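Local atomic coordinates of major capsid protein (Paramecium bursaria Chlorella virus 1, PDB entry 5TIP), a protein that self-assembles as trimers into the large icosahedral capsid of the virus, forming the bulk of its glycosylated protein shell. Residues A[114-117]-A[118-122]; A[126-129]-A[130-134]; A[105-108]-A[109-113]; A[149-153]-A[154-158]; A[180-183]-A[184-188]. All blocks are in the same frame, centred on the assembly; numbering follows the deposited sequence.

Interaction 1 (A[114-117]-A[118-122]); sequences TYDA and LFRMN
Arg120 folds back over Asp116 and Tyr115 in the last turns of helix 109-119 and the residues after it, in the N-terminal of the two domains of this NCLDV double jelly-roll capsid protein. From its root outward, Arg120 follows the Asp116 carboxylate: CB lies near OD1 and the backbone O of Asp116, CG passes the same OD1, and CD comes within 3.3 Å of Asp116 OD1. The chain is extended from CG to NE, and a turn at chi4 (86°) puts CZ beside the Tyr115 ring, 3.8 Å from Tyr115 CE2. Ring and guanidinium planes stand 83° apart, with CE2 above the guanidinium face and the arginine at the ring's edge. NH1 turns back to Asp116 OD1 in a salt bridge whose hydrogen bond is weak. NH2 instead bonds Tyr339 OH of the third subunit, and Asp116 OD2 is paired with Arg113, so the ion pair is linked to Arg113 on one side and to the third subunit on the other.

Tyr115, with CG anti to its backbone N (chi1 174°), lays one face against Phe119 CB. The two rings meet obliquely, Tyr115 CD1 lying 3.7 Å from Phe119 CD2. In the backbone, Phe119 N donates to Tyr115 O at 2.8 Å.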
# COMPACT_ATOMS: atom_id res chain seq x y z
N THR A 114 -1.18 4.11 19.35
CA THR A 114 -1.76 2.79 19.08
C THR A 114 -2.45 2.75 17.72
O THR A 114 -2.32 1.77 16.98
CB THR A 114 -2.75 2.42 20.19
OG1 THR A 114 -2.05 2.34 21.44
CG2 THR A 114 -3.42 1.09 19.90
N TYR A 115 -3.18 3.82 17.38
CA TYR A 115 -3.84 3.88 16.07
C TYR A 115 -2.82 3.83 14.95
O TYR A 115 -3.04 3.17 13.92
CB TYR A 115 -4.69 5.14 15.98
CG TYR A 115 -5.30 5.37 14.61
CD1 TYR A 115 -6.52 4.80 14.28
CD2 TYR A 115 -4.66 6.16 13.67
CE1 TYR A 115 -7.08 5.01 13.03
CE2 TYR A 115 -5.22 6.37 12.42
CZ TYR A 115 -6.43 5.80 12.11
OH TYR A 115 -6.99 6.00 10.87
N ASP A 116 -1.69 4.52 15.11
CA ASP A 116 -0.67 4.53 14.07
C ASP A 116 -0.05 3.15 13.90
O ASP A 116 0.26 2.74 12.77
CB ASP A 116 0.41 5.57 14.42
CG ASP A 116 1.44 5.73 13.32
OD1 ASP A 116 1.05 6.07 12.18
OD2 ASP A 116 2.64 5.52 13.59
N ALA A 117 0.14 2.41 14.99
CA ALA A 117 0.76 1.10 14.91
C ALA A 117 -0.16 0.07 14.26
O ALA A 117 0.33 -0.90 13.67
CB ALA A 117 1.17 0.62 16.30
N LEU A 118 -1.47 0.26 14.35
CA LEU A 118 -2.43 -0.72 13.85
C LEU A 118 -3.02 -0.37 12.49
O LEU A 118 -3.13 -1.24 11.63
CB LEU A 118 -3.57 -0.91 14.86
CG LEU A 118 -3.31 -1.82 16.06
CD1 LEU A 118 -4.48 -1.75 17.03
CD2 LEU A 118 -3.10 -3.26 15.60
N PHE A 119 -3.41 0.89 12.28
CA PHE A 119 -4.25 1.24 11.14
C PHE A 119 -3.57 2.12 10.10
O PHE A 119 -4.17 2.40 9.06
CB PHE A 119 -5.53 1.91 11.64
CG PHE A 119 -6.36 1.02 12.52
CD1 PHE A 119 -7.13 0.01 11.96
CD2 PHE A 119 -6.36 1.17 13.89
CE1 PHE A 119 -7.89 -0.83 12.76
CE2 PHE A 119 -7.11 0.34 14.70
CZ PHE A 119 -7.88 -0.66 14.13
N ARG A 120 -2.35 2.57 10.35
CA ARG A 120 -1.54 3.17 9.30
C ARG A 120 -0.50 2.17 8.82
O ARG A 120 -0.12 1.24 9.54
CB ARG A 120 -0.87 4.46 9.78
CG ARG A 120 -1.80 5.66 9.79
CD ARG A 120 -1.04 6.97 9.80
NE ARG A 120 -1.91 8.10 10.10
CZ ARG A 120 -2.22 8.50 11.32
NH1 ARG A 120 -1.73 7.86 12.37
NH2 ARG A 120 -3.03 9.54 11.50
N MET A 121 -0.04 2.37 7.59
CA MET A 121 0.88 1.42 6.99
C MET A 121 1.59 2.08 5.82
O MET A 121 1.14 3.10 5.29
CB MET A 121 0.15 0.16 6.51
CG MET A 121 -0.84 0.42 5.39
SD MET A 121 -1.80 -1.03 4.91
CE MET A 121 -2.81 -1.25 6.38
N ASN A 122 2.72 1.48 5.44
CA ASN A 122 3.41 1.74 4.17
C ASN A 122 3.89 3.20 4.16
O ASN A 122 4.29 3.72 5.21
CB ASN A 122 2.49 1.36 3.03
CG ASN A 122 2.11 -0.11 3.06
OD1 ASN A 122 2.92 -0.95 3.45
ND2 ASN A 122 0.89 -0.42 2.64
O HOH W 1 -5.42 5.56 8.33

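Interaction 2 (A[126-129]-A[130-134]); sequences YNYR and RMTDW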
# COMPACT_ATOMS: atom_id res chain seq x y z
N TYR A 126 4.94 6.39 7.03
CA TYR A 126 6.19 7.13 7.07
C TYR A 126 5.96 8.63 6.90
O TYR A 126 6.65 9.44 7.54
CB TYR A 126 7.15 6.62 5.99
CG TYR A 126 8.45 7.40 5.92
CD1 TYR A 126 9.33 7.40 6.99
CD2 TYR A 126 8.81 8.12 4.79
CE1 TYR A 126 10.52 8.11 6.95
CE2 TYR A 126 10.01 8.82 4.74
CZ TYR A 126 10.86 8.81 5.82
OH TYR A 126 12.04 9.51 5.79
N ASN A 127 5.01 9.02 6.04
CA ASN A 127 4.67 10.44 5.93
C ASN A 127 4.13 10.99 7.24
O ASN A 127 4.36 12.16 7.56
CB ASN A 127 3.65 10.64 4.80
CG ASN A 127 3.43 12.12 4.47
OD1 ASN A 127 4.37 12.91 4.48
ND2 ASN A 127 2.18 12.48 4.18
N TYR A 128 3.40 10.16 7.99
CA TYR A 128 2.92 10.60 9.29
C TYR A 128 4.06 10.86 10.27
O TYR A 128 3.97 11.77 11.10
CB TYR A 128 1.94 9.57 9.87
CG TYR A 128 1.47 9.88 11.28
CD1 TYR A 128 0.45 10.79 11.50
CD2 TYR A 128 2.04 9.25 12.38
CE1 TYR A 128 0.01 11.07 12.78
CE2 TYR A 128 1.60 9.52 13.66
CZ TYR A 128 0.59 10.44 13.86
OH TYR A 128 0.16 10.71 15.14
N ARG A 129 5.14 10.08 10.18
CA ARG A 129 6.28 10.34 11.05
C ARG A 129 7.07 11.56 10.60
O ARG A 129 7.66 12.26 11.44
CB ARG A 129 7.21 9.12 11.13
CG ARG A 129 8.27 9.28 12.21
CD ARG A 129 9.04 8.02 12.51
NE ARG A 129 9.95 8.24 13.63
CZ ARG A 129 10.77 7.33 14.13
NH1 ARG A 129 10.80 6.11 13.62
NH2 ARG A 129 11.56 7.64 15.15
N ARG A 130 7.10 11.84 9.30
CA ARG A 130 7.65 13.11 8.84
C ARG A 130 6.89 14.28 9.44
O ARG A 130 7.48 15.32 9.76
CB ARG A 130 7.61 13.20 7.31
CG ARG A 130 8.48 12.21 6.57
CD ARG A 130 8.27 12.39 5.07
NE ARG A 130 8.75 13.69 4.61
CZ ARG A 130 8.29 14.30 3.52
NH1 ARG A 130 7.34 13.74 2.79
NH2 ARG A 130 8.78 15.48 3.16
N MET A 131 5.58 14.14 9.61
CA MET A 131 4.75 15.21 10.12
C MET A 131 4.83 15.37 11.63
O MET A 131 4.41 16.40 12.16
CB MET A 131 3.29 14.99 9.72
CG MET A 131 3.03 15.02 8.23
SD MET A 131 1.43 14.32 7.80
CE MET A 131 0.33 15.38 8.74
N THR A 132 5.36 14.37 12.35
CA THR A 132 5.35 14.40 13.80
C THR A 132 6.71 14.12 14.44
O THR A 132 6.78 13.97 15.66
CB THR A 132 4.32 13.39 14.35
OG1 THR A 132 4.63 12.08 13.86
CG2 THR A 132 2.91 13.76 13.92
N ASP A 133 7.78 14.05 13.65
CA ASP A 133 9.08 13.69 14.22
C ASP A 133 10.18 14.14 13.27
O ASP A 133 9.94 14.45 12.11
CB ASP A 133 9.16 12.17 14.46
CG ASP A 133 10.26 11.80 15.43
OD1 ASP A 133 11.04 12.69 15.83
OD2 ASP A 133 10.34 10.61 15.81
N TRP A 134 11.40 14.17 13.80
CA TRP A 134 12.60 14.34 12.99
C TRP A 134 13.05 12.99 12.47
O TRP A 134 13.25 12.05 13.25
CB TRP A 134 13.73 14.99 13.81
CG TRP A 134 13.55 16.45 14.07
CD1 TRP A 134 13.89 17.48 13.24
CD2 TRP A 134 13.00 17.06 15.25
NE1 TRP A 134 13.59 18.69 13.83
CE2 TRP A 134 13.04 18.45 15.07
CE3 TRP A 134 12.48 16.55 16.45
CZ2 TRP A 134 12.58 19.35 16.03
CZ3 TRP A 134 12.02 17.44 17.40
CH2 TRP A 134 12.07 18.82 17.18
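Arg129 grips Asp133 side-on, bringing two nitrogens to a single carboxylate oxygen: NE lies 3.2 Å and NH2 3.3 Å from Asp133 OD2. The oxygen sits at the guanidinium edge, nearly in its plane, yet both donors approach it from the same face of the carboxylate, well out of that plane. Arg129 gets there because its side chain is extended from CG to NE and runs alongside Asp133 in the same direction. The acid has further partners: OD2 also accepts from Tyr86 N, and OD1 from Thr84 OG1. Arg129 NH2 in turn bonds Gly300 O, beside the glycosylated Asn301.

A second side-chain bond forms close by, where Thr132 OG1 donates to Tyr128 O at 2.9 Å. Backbone bonds continue the helical pattern, with Arg130 N 3.0 Å from Tyr126 O. The same turn of Thr132 that sends OG1 to the carbonyl lays CG2 over a face of the Tyr128 ring, 4.3 Å from its centroid, a CH-pi contact. Arg130 CG lies over the rim of the Tyr126 ring; the chain bends at chi3 (66°), and the guanidinium bonds Thr346 O and Asn334 OD1 of the third subunit.

Helix 122-132 thus rests one side on its own jelly roll. Tyr128 fits between Phe112, Arg113 and Asp116 of helix 109-119 and Pro149 of strand 143-149, its OH bonded to Glu89 of helix 87-91, while Met131 packs on Tyr147 and Pro149; Asn127 and Arg130 face the third subunit.

Interaction 3 (A[105-108]-A[109-113]); sequences DKHY and NDWFR
The imidazole of His107 presents one face to the indole of Trp111, whose CD1 stands over the rim of that face, 4.0 Å from His107 CG. The planes are inclined at 64° and the His107 centroid lies 5.0 Å from that of the Trp111 five-membered ring, an edge-to-face pair in which tryptophan supplies the edge. At the imidazole's own edge comes Phe112, with CE1 3.9 Å from His107 ND1. The phenyl ring in turn receives His107 CB in its plane, CB lying 3.7 Å from Phe112 CE1. With Trp111 CG anti to the backbone N (chi1 168°), its CD1 comes over the imidazole face, while Phe112 CG lies beside its own N and its ring reaches the imidazole edge.

These rings occupy the corner where strand 102-108, an outer strand of a four-stranded antiparallel jelly-roll sheet, passes straight into helix 109-119, the short axes being at 74°. Tyr108 holds the N-cap position, and its carbonyl starts the helix: Phe112 N lies 3.0 Å from Tyr108 O, in the carbonyl plane, and Trp111 N adds a weak bond to the same oxygen.

On the strand side, His107 NE2 donates to Asp105 OD2 at 2.8 Å, meeting the carboxylate from above its plane; this bond probably helps set the rotation of the imidazole. Leu230 of strand 223-237 in the C-terminal jelly roll touches both His107 and Trp111, and Asp110 bonds Tyr416 and Tyr274.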
# COMPACT_ATOMS: atom_id res chain seq x y z
N ASP A 105 -16.35 12.99 21.68
CA ASP A 105 -15.27 12.02 21.67
C ASP A 105 -14.07 12.66 22.34
O ASP A 105 -13.96 13.89 22.43
CB ASP A 105 -14.94 11.57 20.25
CG ASP A 105 -14.23 10.23 20.21
OD1 ASP A 105 -14.04 9.63 21.28
OD2 ASP A 105 -13.86 9.79 19.10
N LYS A 106 -13.15 11.82 22.81
CA LYS A 106 -11.92 12.31 23.42
C LYS A 106 -10.81 11.31 23.15
O LYS A 106 -10.97 10.11 23.41
CB LYS A 106 -12.09 12.53 24.93
CG LYS A 106 -10.83 13.02 25.62
CD LYS A 106 -11.08 13.40 27.07
CE LYS A 106 -9.83 13.95 27.72
NZ LYS A 106 -10.08 14.41 29.12
N HIS A 107 -9.68 11.81 22.64
CA HIS A 107 -8.55 10.98 22.27
C HIS A 107 -7.34 11.33 23.13
O HIS A 107 -7.29 12.37 23.78
CB HIS A 107 -8.22 11.15 20.79
CG HIS A 107 -9.29 10.66 19.87
ND1 HIS A 107 -9.22 10.79 18.50
CD2 HIS A 107 -10.46 10.03 20.13
CE1 HIS A 107 -10.30 10.26 17.96
NE2 HIS A 107 -11.07 9.79 18.92
N TYR A 108 -6.36 10.43 23.12
CA TYR A 108 -5.14 10.58 23.92
C TYR A 108 -3.94 10.29 23.03
O TYR A 108 -4.05 9.63 22.00
CB TYR A 108 -5.16 9.65 25.14
CG TYR A 108 -6.43 9.73 25.95
CD1 TYR A 108 -7.54 8.96 25.62
CD2 TYR A 108 -6.53 10.59 27.04
CE1 TYR A 108 -8.71 9.04 26.35
CE2 TYR A 108 -7.70 10.67 27.77
CZ TYR A 108 -8.78 9.89 27.43
OH TYR A 108 -9.95 9.97 28.15
N ASN A 109 -2.77 10.79 23.45
CA ASN A 109 -1.57 10.60 22.63
C ASN A 109 -1.20 9.13 22.50
O ASN A 109 -0.70 8.71 21.46
CB ASN A 109 -0.40 11.40 23.20
CG ASN A 109 -0.09 11.07 24.64
OD1 ASN A 109 -0.74 10.22 25.25
ND2 ASN A 109 0.91 11.73 25.20
N ASP A 110 -1.45 8.33 23.54
CA ASP A 110 -1.16 6.90 23.43
C ASP A 110 -2.13 6.22 22.47
O ASP A 110 -1.79 5.20 21.87
CB ASP A 110 -1.21 6.24 24.80
CG ASP A 110 -0.77 4.78 24.76
OD1 ASP A 110 0.43 4.52 24.53
OD2 ASP A 110 -1.63 3.89 24.96
N TRP A 111 -3.34 6.77 22.31
CA TRP A 111 -4.22 6.25 21.27
C TRP A 111 -3.70 6.60 19.89
O TRP A 111 -3.74 5.77 18.97
CB TRP A 111 -5.64 6.79 21.45
CG TRP A 111 -6.49 6.50 20.25
CD1 TRP A 111 -7.03 7.41 19.39
CD2 TRP A 111 -6.87 5.21 19.77
NE1 TRP A 111 -7.73 6.77 18.41
CE2 TRP A 111 -7.65 5.41 18.61
CE3 TRP A 111 -6.63 3.90 20.19
CZ2 TRP A 111 -8.20 4.36 17.88
CZ3 TRP A 111 -7.17 2.86 19.47
CH2 TRP A 111 -7.94 3.09 18.33
N PHE A 112 -3.19 7.79 19.74
CA PHE A 112 -2.59 8.20 18.50
C PHE A 112 -1.46 7.22 18.20
O PHE A 112 -1.32 6.81 17.08
CB PHE A 112 -2.11 9.65 18.58
CG PHE A 112 -3.16 10.66 18.29
CD1 PHE A 112 -4.37 10.58 18.84
CD2 PHE A 112 -2.92 11.67 17.42
CE1 PHE A 112 -5.33 11.47 18.56
CE2 PHE A 112 -3.90 12.59 17.10
CZ PHE A 112 -5.12 12.48 17.69
N ARG A 113 -0.67 6.86 19.21
CA ARG A 113 0.43 5.92 19.01
C ARG A 113 -0.11 4.53 18.68
O ARG A 113 0.45 3.84 17.82
CB ARG A 113 1.31 5.87 20.26
CG ARG A 113 2.59 5.06 20.10
CD ARG A 113 3.75 5.93 19.61
NE ARG A 113 3.45 6.59 18.35
CZ ARG A 113 3.58 6.02 17.16
NH1 ARG A 113 4.02 4.78 17.06
NH2 ARG A 113 3.28 6.70 16.06

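Interaction 4 (A[149-153]-A[154-158]); sequences PLIFF and FNQTP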
# COMPACT_ATOMS: atom_id res chain seq x y z
N PRO A 149 -2.55 15.49 12.61
CA PRO A 149 -3.93 15.43 12.13
C PRO A 149 -4.83 14.72 13.14
O PRO A 149 -4.48 13.66 13.66
CB PRO A 149 -3.82 14.63 10.83
CG PRO A 149 -2.65 13.72 11.06
CD PRO A 149 -1.69 14.47 11.97
N LEU A 150 -5.99 15.31 13.41
CA LEU A 150 -6.95 14.69 14.31
C LEU A 150 -7.70 13.59 13.58
O LEU A 150 -7.86 13.62 12.35
CB LEU A 150 -7.93 15.73 14.86
CG LEU A 150 -7.33 16.86 15.69
CD1 LEU A 150 -8.43 17.71 16.32
CD2 LEU A 150 -6.38 16.33 16.75
N ILE A 151 -8.17 12.61 14.34
CA ILE A 151 -8.79 11.43 13.74
C ILE A 151 -10.16 11.18 14.36
O ILE A 151 -10.53 10.03 14.65
CB ILE A 151 -7.89 10.19 13.88
CG1 ILE A 151 -7.38 10.05 15.32
CG2 ILE A 151 -6.73 10.27 12.91
CD1 ILE A 151 -6.39 8.93 15.52
N PHE A 152 -10.94 12.24 14.55
CA PHE A 152 -12.32 12.08 14.97
C PHE A 152 -13.16 11.62 13.79
O PHE A 152 -12.67 11.45 12.67
CB PHE A 152 -12.85 13.38 15.58
CG PHE A 152 -12.19 13.76 16.88
CD1 PHE A 152 -12.33 12.95 18.00
CD2 PHE A 152 -11.43 14.91 16.97
CE1 PHE A 152 -11.72 13.30 19.19
CE2 PHE A 152 -10.81 15.25 18.17
CZ PHE A 152 -10.96 14.45 19.27
N PHE A 153 -14.46 11.41 14.03
CA PHE A 153 -15.30 10.78 13.01
C PHE A 153 -15.41 11.64 11.76
O PHE A 153 -15.41 11.12 10.63
CB PHE A 153 -16.69 10.47 13.58
CG PHE A 153 -17.47 11.69 13.99
CD1 PHE A 153 -17.35 12.20 15.27
CD2 PHE A 153 -18.33 12.32 13.11
CE1 PHE A 153 -18.06 13.32 15.66
CE2 PHE A 153 -19.05 13.44 13.49
CZ PHE A 153 -18.91 13.94 14.77
N PHE A 154 -15.49 12.96 11.92
CA PHE A 154 -15.60 13.84 10.76
C PHE A 154 -14.25 14.19 10.15
O PHE A 154 -14.21 14.91 9.15
CB PHE A 154 -16.36 15.12 11.13
CG PHE A 154 -15.65 15.98 12.14
CD1 PHE A 154 -15.75 15.71 13.49
CD2 PHE A 154 -14.90 17.08 11.73
CE1 PHE A 154 -15.10 16.51 14.42
CE2 PHE A 154 -14.26 17.88 12.66
CZ PHE A 154 -14.36 17.59 14.00
N ASN A 155 -13.15 13.70 10.73
CA ASN A 155 -11.83 13.93 10.16
C ASN A 155 -11.38 12.82 9.23
O ASN A 155 -10.43 13.03 8.46
CB ASN A 155 -10.79 14.07 11.28
CG ASN A 155 -11.12 15.17 12.25
OD1 ASN A 155 -11.05 14.98 13.47
ND2 ASN A 155 -11.47 16.34 11.74
N GLN A 156 -12.02 11.66 9.27
CA GLN A 156 -11.54 10.49 8.55
C GLN A 156 -12.30 10.20 7.26
O GLN A 156 -11.80 9.43 6.43
CB GLN A 156 -11.58 9.26 9.45
CG GLN A 156 -10.81 9.42 10.75
CD GLN A 156 -10.53 8.11 11.43
OE1 GLN A 156 -9.53 7.45 11.15
NE2 GLN A 156 -11.41 7.71 12.34
N THR A 157 -13.48 10.79 7.07
CA THR A 157 -14.22 10.59 5.84
C THR A 157 -15.11 11.80 5.61
O THR A 157 -15.78 12.25 6.55
CB THR A 157 -15.06 9.30 5.87
OG1 THR A 157 -15.97 9.30 4.76
CG2 THR A 157 -15.84 9.19 7.17
N PRO A 158 -15.13 12.35 4.39
CA PRO A 158 -16.03 13.48 4.12
C PRO A 158 -17.50 13.13 4.25
O PRO A 158 -18.32 14.04 4.44
CB PRO A 158 -15.66 13.89 2.69
CG PRO A 158 -15.05 12.66 2.09
CD PRO A 158 -14.33 11.98 3.22
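Leaving strand 143-149, the backbone bends at Ile151 and Phe152 and curls into a short, weakly bonded helical turn, bringing Phe152 back against Asn155. Two hydrogen bonds tie these residues together in opposite senses. Phe152 N donates to Asn155 OD1 at 2.9 Å, in the plane of the side-chain carbonyl and on one of its lone pairs, whereas Asn155 N reaches Phe152 O at 3.0 Å from well above the carbonyl plane. The Asn155 side chain is placed for this by CG lying anti to its carbonyl carbon (chi1 -57°). Its CB rests against Leu150 O, and its OD1 also touches Phe152 CB and the edge of the Phe152 ring. The other end of the amide is engaged as well, since ND2 donates to Thr67 O, so both polar atoms of this buried group have partners and the amide's rotation is fixed.

Phe153 and Phe154 form an edge-to-face pair. Phe154 CD1 stands over the centre of the Phe153 ring, 3.8 Å from Phe153 CZ, with the planes 73° apart and the centroids of the two rings separated by 5.3 Å. Further along the Phe154 edge, CE1 meets Phe152 CB at 4.0 Å. Gln156 turns back over the loop, CG lying 3.4 Å from Phe152 O.

Phe153 and Phe154 both pack on Leu97, and Phe154 also reaches Ile66 and Ile69 of strand 65-76. Ile151 packs on helix 109-119, whereas Leu150 and Phe154 touch strands of both sheets of the N-terminal jelly roll, as core residues of a beta sandwich do.

Interaction 5 (A[180-183]-A[184-188]); sequences SQVQ and GVNYN
Gln181 lays its amide flat on the Tyr187 ring, the two planes only 13° apart, in the loop that leads from strand 172-178 into the small two-stranded hairpin 187-188/191-192 of the N-terminal jelly roll. Gln181 CD sits over the ring centre, 3.5 Å from Tyr187 CZ. Earlier in the same chain, CG makes a CH-pi contact with that face, 3.6 Å from the Tyr187 ring centroid. NE2 lies over the phenol end and OE1 over the CD2 side; the extended glutamine thus spans the ring.

Asn186, whose OD1 lies at the edge of the Tyr187 ring, engages the backbone of 180-183 with both ends of its amide. ND2 donates to Ser180 O at 3.0 Å, nearly in both the amide and the carbonyl planes, and OD1 accepts from Val182 N at 2.8 Å with an almost straight N-H...O angle of 171°. One amide thus bonds the backbone on both sides of Gln181.

Val182 O gathers Val185 N and Asn186 N, the first from above the carbonyl plane and the second in it, with Tyr187 N adding a weak third bond. Val182 and Val185 point the same way, side by side, and both touch Pro87 of helix 87-91. Gly184 takes a positive phi (76°) at the bend.

Gln183, bent at chi2, bonds Gly189 N through OE1 and Thr83 O through NE2; the same NE2 makes a weak bond to Asn188 OD1, 3.4 Å away.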
# COMPACT_ATOMS: atom_id res chain seq x y z
N SER A 180 3.76 17.67 29.45
CA SER A 180 4.68 18.46 30.26
C SER A 180 6.12 18.23 29.83
O SER A 180 6.89 19.19 29.64
CB SER A 180 4.50 18.13 31.74
OG SER A 180 3.17 18.36 32.15
N GLN A 181 6.51 16.97 29.65
CA GLN A 181 7.89 16.61 29.34
C GLN A 181 7.90 15.78 28.07
O GLN A 181 7.22 14.75 27.99
CB GLN A 181 8.52 15.83 30.50
CG GLN A 181 8.33 16.49 31.86
CD GLN A 181 9.03 15.75 32.97
OE1 GLN A 181 9.56 14.66 32.77
NE2 GLN A 181 9.06 16.35 34.16
N VAL A 182 8.69 16.21 27.09
CA VAL A 182 8.79 15.54 25.80
C VAL A 182 10.26 15.21 25.55
O VAL A 182 11.10 16.11 25.48
CB VAL A 182 8.22 16.39 24.65
CG1 VAL A 182 8.35 15.65 23.34
CG2 VAL A 182 6.76 16.74 24.93
N GLN A 183 10.55 13.91 25.42
CA GLN A 183 11.92 13.44 25.27
C GLN A 183 12.58 14.02 24.03
O GLN A 183 11.99 14.05 22.95
CB GLN A 183 11.95 11.91 25.23
CG GLN A 183 13.27 11.34 24.73
CD GLN A 183 14.44 11.69 25.63
OE1 GLN A 183 14.30 11.76 26.85
NE2 GLN A 183 15.60 11.92 25.02
N GLY A 184 13.82 14.49 24.20
CA GLY A 184 14.56 15.08 23.11
C GLY A 184 14.15 16.48 22.73
O GLY A 184 14.75 17.05 21.81
N VAL A 185 13.15 17.06 23.40
CA VAL A 185 12.70 18.41 23.09
C VAL A 185 12.94 19.34 24.27
O VAL A 185 13.68 20.33 24.15
CB VAL A 185 11.23 18.41 22.65
CG1 VAL A 185 10.67 19.81 22.58
CG2 VAL A 185 11.11 17.78 21.26
N ASN A 186 12.31 19.05 25.42
CA ASN A 186 12.56 19.82 26.64
C ASN A 186 13.07 18.96 27.80
O ASN A 186 13.45 19.53 28.84
CB ASN A 186 11.31 20.62 27.08
CG ASN A 186 10.21 19.76 27.64
OD1 ASN A 186 10.07 18.60 27.29
ND2 ASN A 186 9.40 20.34 28.53
N TYR A 187 13.14 17.63 27.66
CA TYR A 187 13.74 16.77 28.68
C TYR A 187 14.61 15.73 27.99
O TYR A 187 14.39 15.35 26.84
CB TYR A 187 12.69 16.05 29.55
CG TYR A 187 12.21 16.88 30.72
CD1 TYR A 187 11.32 17.91 30.53
CD2 TYR A 187 12.64 16.64 32.03
CE1 TYR A 187 10.88 18.70 31.58
CE2 TYR A 187 12.19 17.42 33.09
CZ TYR A 187 11.32 18.44 32.86
OH TYR A 187 10.90 19.19 33.93
N ASN A 188 15.63 15.26 28.72
CA ASN A 188 16.50 14.16 28.26
C ASN A 188 16.42 13.11 29.37
O ASN A 188 17.16 13.19 30.36
CB ASN A 188 17.93 14.60 28.02
CG ASN A 188 18.81 13.45 27.56
OD1 ASN A 188 18.29 12.44 27.09
ND2 ASN A 188 20.12 13.59 27.69

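How the interactions relate
Interactions 3 and 1 follow each other along helix 109-119, with centres 13 Å apart, and interaction 2 continues on the next helix. There Tyr128 of interaction 2 packs against Asp116 and Arg120 of interaction 1, its CD2 3.3 Å from Asp116 OD1. Interaction 4 packs against strand 102-108 and helix 109-119: His107 CE1 of interaction 3 lies 3.4 Å from Phe152 CD1, and Tyr115 OH of interaction 1 lies 2.9 Å from Gln156 OE1. Interaction 5 stands at the periphery, joined to interaction 2 by Trp134 CZ3 and Val185 CG2. Interactions 1, 2 and 4 touch the third subunit, while the side chains of Arg129 and Gln183 lie about 7 Å from a bound glucose and a bound galactose, respectively.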